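Local coordinates for D-isomer specific 2-hydroxyacid dehydrogenase family protein (Aeromonas salmonicida subsp. salmonicida, PDB 3HG7) that probably catalyses the NAD-dependent oxidation or reduction of 2-hydroxyacids of D configuration, at residues S4-L9 / E47-M52; L8-Q13 / L30-A35. The protein carries 1 engineered substitution. All blocks are in the same frame, centred on the assembly; numbering follows the deposited sequence.

Contact 1. Residues S4-L9 / E47-M52; sequences SQRTLL and EAHILM
Leu8 and Leu9 pair in parallel with Ile50 and Leu51, and the packing is tight where the two strands run together. Leu9 N donates to Ile50 O (3.0 Å), and Met52 N returns a fairly straight bond to Leu9 O (165° at the hydrogen). On one face of the sheet the CD1 methyl of Leu8 lies 3.7 Å from Ile50 CG2, the two side chains crossing at a slant; Phe293 and Tyr297 of helix 286-301 touch Ile50. On the other face Leu9 and Leu51 lie side by side and point the same way. The CD1 methyl of Leu51 sits 3.9 Å from Leu9 CB, while Ala48 CB touches the same Leu9 carbon. Toward the amino end this apolar packing gives way to polar contacts around His49, whose ND1 also lies 3.5 Å from Arg6 CA, and the contact fades at exposed Gln5. Here the regular pairing is replaced by a side chain: Thr7 N donates to His49 ND1 (3.0 Å), approaching the ring edge almost in its plane. For His49, chi1 (-49°) sets CG beside the backbone N, and chi2 near 93° turns the ring so that ND1 meets Thr7 N. Thr7 O takes Ile50 N at 3.0 Å and, weakly, His49 N. Thr7 OG1 and the Glu47 carboxylate both turn to Arg31 NH2, by hydrogen bond and salt bridge. Because ND1 accepts a hydrogen bond from the Thr7 amide, it probably carries no hydrogen here, which would favour a neutral ring protonated at NE2.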
loop_
_atom_site.group_PDB
_atom_site.type_symbol
_atom_site.label_atom_id
_atom_site.label_comp_id
_atom_site.label_asym_id
_atom_site.label_seq_id
_atom_site.Cartn_x
_atom_site.Cartn_y
_atom_site.Cartn_z
ATOM N N SER A 4 17.223 -29.692 -10.886
ATOM C CA SER A 4 16.081 -30.374 -10.164
ATOM C C SER A 4 14.677 -30.084 -10.780
ATOM O O SER A 4 13.761 -29.699 -10.069
ATOM C CB SER A 4 16.157 -30.038 -8.658
ATOM O OG SER A 4 15.171 -30.687 -7.872
ATOM N N GLN A 5 14.551 -30.322 -12.095
ATOM C CA GLN A 5 13.369 -30.049 -13.000
ATOM C C GLN A 5 13.002 -28.598 -13.337
ATOM O O GLN A 5 13.200 -28.186 -14.484
ATOM C CB GLN A 5 12.091 -30.860 -12.723
ATOM C CG GLN A 5 11.213 -30.994 -14.009
ATOM C CD GLN A 5 9.702 -30.731 -13.826
ATOM O OE1 GLN A 5 8.875 -31.106 -14.680
ATOM N NE2 GLN A 5 9.340 -30.107 -12.731
ATOM N N ARG A 6 12.399 -27.861 -12.400
ATOM C CA ARG A 6 12.377 -26.407 -12.522
ATOM C C ARG A 6 13.280 -25.799 -11.468
ATOM O O ARG A 6 13.574 -26.432 -10.449
ATOM C CB ARG A 6 10.967 -25.821 -12.375
ATOM C CG ARG A 6 10.050 -26.087 -13.589
ATOM C CD ARG A 6 8.711 -25.409 -13.381
ATOM N NE ARG A 6 7.727 -25.753 -14.420
ATOM C CZ ARG A 6 6.872 -26.768 -14.348
ATOM N NH1 ARG A 6 5.974 -26.951 -15.311
ATOM N NH2 ARG A 6 6.900 -27.602 -13.319
ATOM N N THR A 7 13.692 -24.562 -11.726
ATOM C CA THR A 7 14.528 -23.783 -10.806
ATOM C C THR A 7 13.805 -22.506 -10.401
ATOM O O THR A 7 13.297 -21.803 -11.261
ATOM C CB THR A 7 15.855 -23.432 -11.480
ATOM O OG1 THR A 7 16.608 -24.642 -11.704
ATOM C CG2 THR A 7 16.715 -22.484 -10.577
ATOM N N LEU A 8 13.739 -22.260 -9.100
ATOM C CA LEU A 8 13.224 -21.014 -8.532
ATOM C C LEU A 8 14.446 -20.215 -8.072
ATOM O O LEU A 8 15.325 -20.769 -7.412
ATOM C CB LEU A 8 12.364 -21.299 -7.312
ATOM C CG LEU A 8 12.050 -20.116 -6.367
ATOM C CD1 LEU A 8 11.244 -19.014 -7.085
ATOM C CD2 LEU A 8 11.279 -20.633 -5.165
ATOM N N LEU A 9 14.491 -18.931 -8.416
ATOM C CA LEU A 9 15.523 -18.047 -7.857
ATOM C C LEU A 9 14.875 -17.058 -6.892
ATOM O O LEU A 9 13.921 -16.398 -7.275
ATOM C CB LEU A 9 16.278 -17.289 -8.960
ATOM C CG LEU A 9 17.369 -16.291 -8.472
ATOM C CD1 LEU A 9 18.471 -17.021 -7.708
ATOM C CD2 LEU A 9 18.003 -15.582 -9.692
ATOM N N GLU A 47 19.112 -19.201 -15.430
ATOM C CA GLU A 47 18.674 -20.549 -15.106
ATOM C C GLU A 47 17.290 -20.695 -14.460
ATOM O O GLU A 47 16.806 -21.820 -14.312
ATOM C CB GLU A 47 19.706 -21.234 -14.239
ATOM C CG GLU A 47 20.975 -21.518 -15.029
ATOM C CD GLU A 47 22.065 -22.073 -14.163
ATOM O OE1 GLU A 47 23.101 -21.382 -13.996
ATOM O OE2 GLU A 47 21.871 -23.186 -13.620
ATOM N N ALA A 48 16.665 -19.578 -14.111
ATOM C CA ALA A 48 15.420 -19.605 -13.318
ATOM C C ALA A 48 14.193 -19.703 -14.205
ATOM O O ALA A 48 13.946 -18.826 -15.055
ATOM C CB ALA A 48 15.332 -18.365 -12.457
ATOM N N HIS A 49 13.426 -20.768 -14.012
ATOM C CA HIS A 49 12.067 -20.803 -14.548
ATOM C C HIS A 49 11.081 -19.972 -13.740
ATOM O O HIS A 49 10.137 -19.440 -14.304
ATOM C CB HIS A 49 11.573 -22.239 -14.650
ATOM C CG HIS A 49 12.551 -23.138 -15.319
ATOM N ND1 HIS A 49 13.477 -23.866 -14.605
ATOM C CD2 HIS A 49 12.804 -23.381 -16.629
ATOM C CE1 HIS A 49 14.235 -24.555 -15.449
ATOM N NE2 HIS A 49 13.858 -24.267 -16.681
ATOM N N ILE A 50 11.313 -19.866 -12.434
ATOM C CA ILE A 50 10.402 -19.133 -11.546
ATOM C C ILE A 50 11.246 -18.144 -10.799
ATOM O O ILE A 50 12.351 -18.472 -10.408
ATOM C CB ILE A 50 9.707 -20.084 -10.524
ATOM C CG1 ILE A 50 8.967 -21.204 -11.298
ATOM C CG2 ILE A 50 8.656 -19.301 -9.682
ATOM C CD1 ILE A 50 8.271 -22.188 -10.394
ATOM N N LEU A 51 10.729 -16.940 -10.579
ATOM C CA LEU A 51 11.466 -15.958 -9.777
ATOM C C LEU A 51 10.547 -15.415 -8.660
ATOM O O LEU A 51 9.363 -15.118 -8.902
ATOM C CB LEU A 51 11.896 -14.811 -10.692
ATOM C CG LEU A 51 12.703 -13.680 -10.046
ATOM C CD1 LEU A 51 14.102 -14.176 -9.678
ATOM C CD2 LEU A 51 12.779 -12.502 -11.018
ATOM N N MET A 52 11.071 -15.287 -7.441
ATOM C CA MET A 52 10.337 -14.523 -6.406
ATOM C C MET A 52 11.267 -13.414 -5.918
ATOM O O MET A 52 12.381 -13.712 -5.471
ATOM C CB MET A 52 9.924 -15.405 -5.236
ATOM C CG MET A 52 9.176 -14.601 -4.115
ATOM S SD MET A 52 7.742 -15.359 -3.259
ATOM C CE MET A 52 8.619 -16.718 -2.529
#

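Contact 2. Residues L8-Q13 / L30-A35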
loop_
_atom_site.group_PDB
_atom_site.type_symbol
_atom_site.label_atom_id
_atom_site.label_comp_id
_atom_site.label_asym_id
_atom_site.label_seq_id
_atom_site.Cartn_x
_atom_site.Cartn_y
_atom_site.Cartn_z
ATOM N N LEU A 8 13.739 -22.260 -9.100
ATOM C CA LEU A 8 13.224 -21.014 -8.532
ATOM C C LEU A 8 14.446 -20.215 -8.072
ATOM O O LEU A 8 15.325 -20.769 -7.412
ATOM C CB LEU A 8 12.364 -21.299 -7.312
ATOM C CG LEU A 8 12.050 -20.116 -6.367
ATOM C CD1 LEU A 8 11.244 -19.014 -7.085
ATOM C CD2 LEU A 8 11.279 -20.633 -5.165
ATOM N N LEU A 9 14.491 -18.931 -8.416
ATOM C CA LEU A 9 15.523 -18.047 -7.857
ATOM C C LEU A 9 14.875 -17.058 -6.892
ATOM O O LEU A 9 13.921 -16.398 -7.275
ATOM C CB LEU A 9 16.278 -17.289 -8.960
ATOM C CG LEU A 9 17.369 -16.291 -8.472
ATOM C CD1 LEU A 9 18.471 -17.021 -7.708
ATOM C CD2 LEU A 9 18.003 -15.582 -9.692
ATOM N N LEU A 10 15.445 -16.935 -5.674
ATOM C CA LEU A 10 14.970 -15.999 -4.646
ATOM C C LEU A 10 15.871 -14.772 -4.697
ATOM O O LEU A 10 17.082 -14.906 -4.570
ATOM C CB LEU A 10 15.084 -16.640 -3.258
ATOM C CG LEU A 10 14.212 -17.894 -3.081
ATOM C CD1 LEU A 10 14.460 -18.482 -1.734
ATOM C CD2 LEU A 10 12.739 -17.479 -3.203
ATOM N N LEU A 11 15.269 -13.619 -4.966
ATOM C CA LEU A 11 15.974 -12.346 -5.099
ATOM C C LEU A 11 15.195 -11.292 -4.265
ATOM O O LEU A 11 14.673 -10.268 -4.793
ATOM C CB LEU A 11 16.042 -11.966 -6.564
ATOM C CG LEU A 11 16.719 -10.687 -7.017
ATOM C CD1 LEU A 11 18.183 -10.707 -6.631
ATOM C CD2 LEU A 11 16.571 -10.607 -8.530
ATOM N N SER A 12 15.135 -11.567 -2.957
ATOM C CA SER A 12 14.395 -10.755 -1.992
ATOM C C SER A 12 15.247 -10.359 -0.776
ATOM O O SER A 12 16.112 -11.109 -0.353
ATOM C CB SER A 12 13.185 -11.531 -1.477
ATOM O OG SER A 12 12.527 -10.796 -0.449
ATOM N N GLN A 13 14.934 -9.204 -0.180
ATOM C CA GLN A 13 15.625 -8.814 1.059
ATOM C C GLN A 13 15.254 -9.809 2.155
ATOM O O GLN A 13 15.983 -9.966 3.115
ATOM C CB GLN A 13 15.290 -7.381 1.466
ATOM C CG GLN A 13 13.832 -7.106 1.751
ATOM C CD GLN A 13 13.609 -5.641 2.109
ATOM O OE1 GLN A 13 13.312 -5.314 3.250
ATOM N NE2 GLN A 13 13.796 -4.748 1.127
ATOM N N LEU A 30 11.629 -29.047 -7.716
ATOM C CA LEU A 30 11.944 -27.617 -7.727
ATOM C C LEU A 30 13.272 -27.340 -7.046
ATOM O O LEU A 30 13.384 -27.530 -5.846
ATOM C CB LEU A 30 10.852 -26.802 -7.044
ATOM C CG LEU A 30 11.045 -25.280 -7.074
ATOM C CD1 LEU A 30 11.004 -24.751 -8.509
ATOM C CD2 LEU A 30 10.024 -24.564 -6.209
ATOM N N ARG A 31 14.265 -26.906 -7.815
ATOM C CA ARG A 31 15.553 -26.476 -7.223
ATOM C C ARG A 31 15.399 -25.018 -6.773
ATOM O O ARG A 31 15.005 -24.169 -7.576
ATOM C CB ARG A 31 16.689 -26.593 -8.237
ATOM C CG ARG A 31 18.058 -26.196 -7.685
ATOM C CD ARG A 31 19.196 -26.355 -8.704
ATOM N NE ARG A 31 18.969 -25.646 -9.968
ATOM C CZ ARG A 31 19.933 -25.116 -10.723
ATOM N NH1 ARG A 31 21.211 -25.176 -10.334
ATOM N NH2 ARG A 31 19.624 -24.504 -11.859
ATOM N N ILE A 32 15.741 -24.734 -5.519
ATOM C CA ILE A 32 15.585 -23.396 -4.942
ATOM C C ILE A 32 16.952 -22.756 -4.799
ATOM O O ILE A 32 17.825 -23.276 -4.087
ATOM C CB ILE A 32 14.851 -23.434 -3.585
ATOM C CG1 ILE A 32 13.430 -23.974 -3.794
ATOM C CG2 ILE A 32 14.845 -22.053 -2.928
ATOM C CD1 ILE A 32 12.708 -24.341 -2.495
ATOM N N LEU A 33 17.152 -21.666 -5.524
ATOM C CA LEU A 33 18.444 -21.000 -5.547
ATOM C C LEU A 33 18.226 -19.667 -4.916
ATOM O O LEU A 33 17.094 -19.178 -4.878
ATOM C CB LEU A 33 18.950 -20.805 -6.976
ATOM C CG LEU A 33 19.245 -22.053 -7.811
ATOM C CD1 LEU A 33 19.901 -21.627 -9.136
ATOM C CD2 LEU A 33 20.159 -22.998 -7.049
ATOM N N ARG A 34 19.311 -19.083 -4.412
ATOM C CA ARG A 34 19.160 -17.832 -3.713
ATOM C C ARG A 34 20.281 -16.888 -4.138
ATOM O O ARG A 34 21.442 -17.304 -4.246
ATOM C CB ARG A 34 19.212 -18.126 -2.210
ATOM C CG ARG A 34 19.372 -16.962 -1.320
ATOM C CD ARG A 34 19.319 -17.438 0.138
ATOM N NE ARG A 34 19.792 -16.420 1.043
ATOM C CZ ARG A 34 19.981 -16.585 2.350
ATOM N NH1 ARG A 34 19.690 -17.746 2.927
ATOM N NH2 ARG A 34 20.419 -15.566 3.085
ATOM N N ALA A 35 19.951 -15.617 -4.355
ATOM C CA ALA A 35 21.029 -14.620 -4.548
ATOM C C ALA A 35 20.779 -13.395 -3.703
ATOM O O ALA A 35 19.778 -12.735 -3.900
ATOM C CB ALA A 35 21.148 -14.252 -6.023
#
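A parallel strand pair, Leu8–Leu10 against Ile32–Arg34, joins strand 6-11 to the outermost strand 30-34 of a five-stranded sheet. Leu8 and Leu10 each use both N and O toward strand 30-34: Leu8 N donates to Arg31 O (2.8 Å) and Leu8 O accepts from Leu33 N, while Leu10 N donates to Leu33 O and Leu10 O accepts from Ala35 N. The bond from Leu10 N is the most bent of the four, its donor tilted 30° from the carbonyl plane of Leu33. On the face bearing Leu8 and Leu10, the CD1 methyl of Leu30 meets Leu8 CB, and Leu10 CD1 reaches Ile32 CG2 at 3.8 Å. Leu10 CG stands beside its own backbone N (chi1 -63°), which brings it, like CB, to 3.6 Å from Leu33 O. Leu22 of helix 15-24 packs on Leu8 and Ile32 here. On the reverse face Leu9 CD1 lies 3.9 Å from Leu33 CB and also touches Ala35 CB, with Leu44 of helix 38-44 against Leu33. Within strand 30-34, Leu33 CD1 sits over the centre of one face of the Arg31 guanidinium, 3.8 Å above it. Strand 6-11, helix 15-24 and strand 30-34 thus form a beta-alpha-beta crossover, the repeating unit of a parallel alpha/beta sheet.

Contacts 1 and 2 lie on the two edges of one strand, 6-11, with centres about 7 Å apart and Leu8 and Leu9 common to both. Along the chain, the shared strand comes first, then 30-34 after helix 15-24, then 50-53 after helix 38-44, so the chain starts inside the sheet, adds one of its two outer strands, and crosses back to the other side. Bonds continue between the pairs: Arg6 O probably accepts from Arg31 N (2.8 Å), and Leu11 N probably donates to Met52 O (2.9 Å). The parallel 2-1-3-4-5 order is flavodoxin-like, consistent with the family's substrate-binding domain, separate from the seven-stranded sheet of the predicted NAD-binding domain.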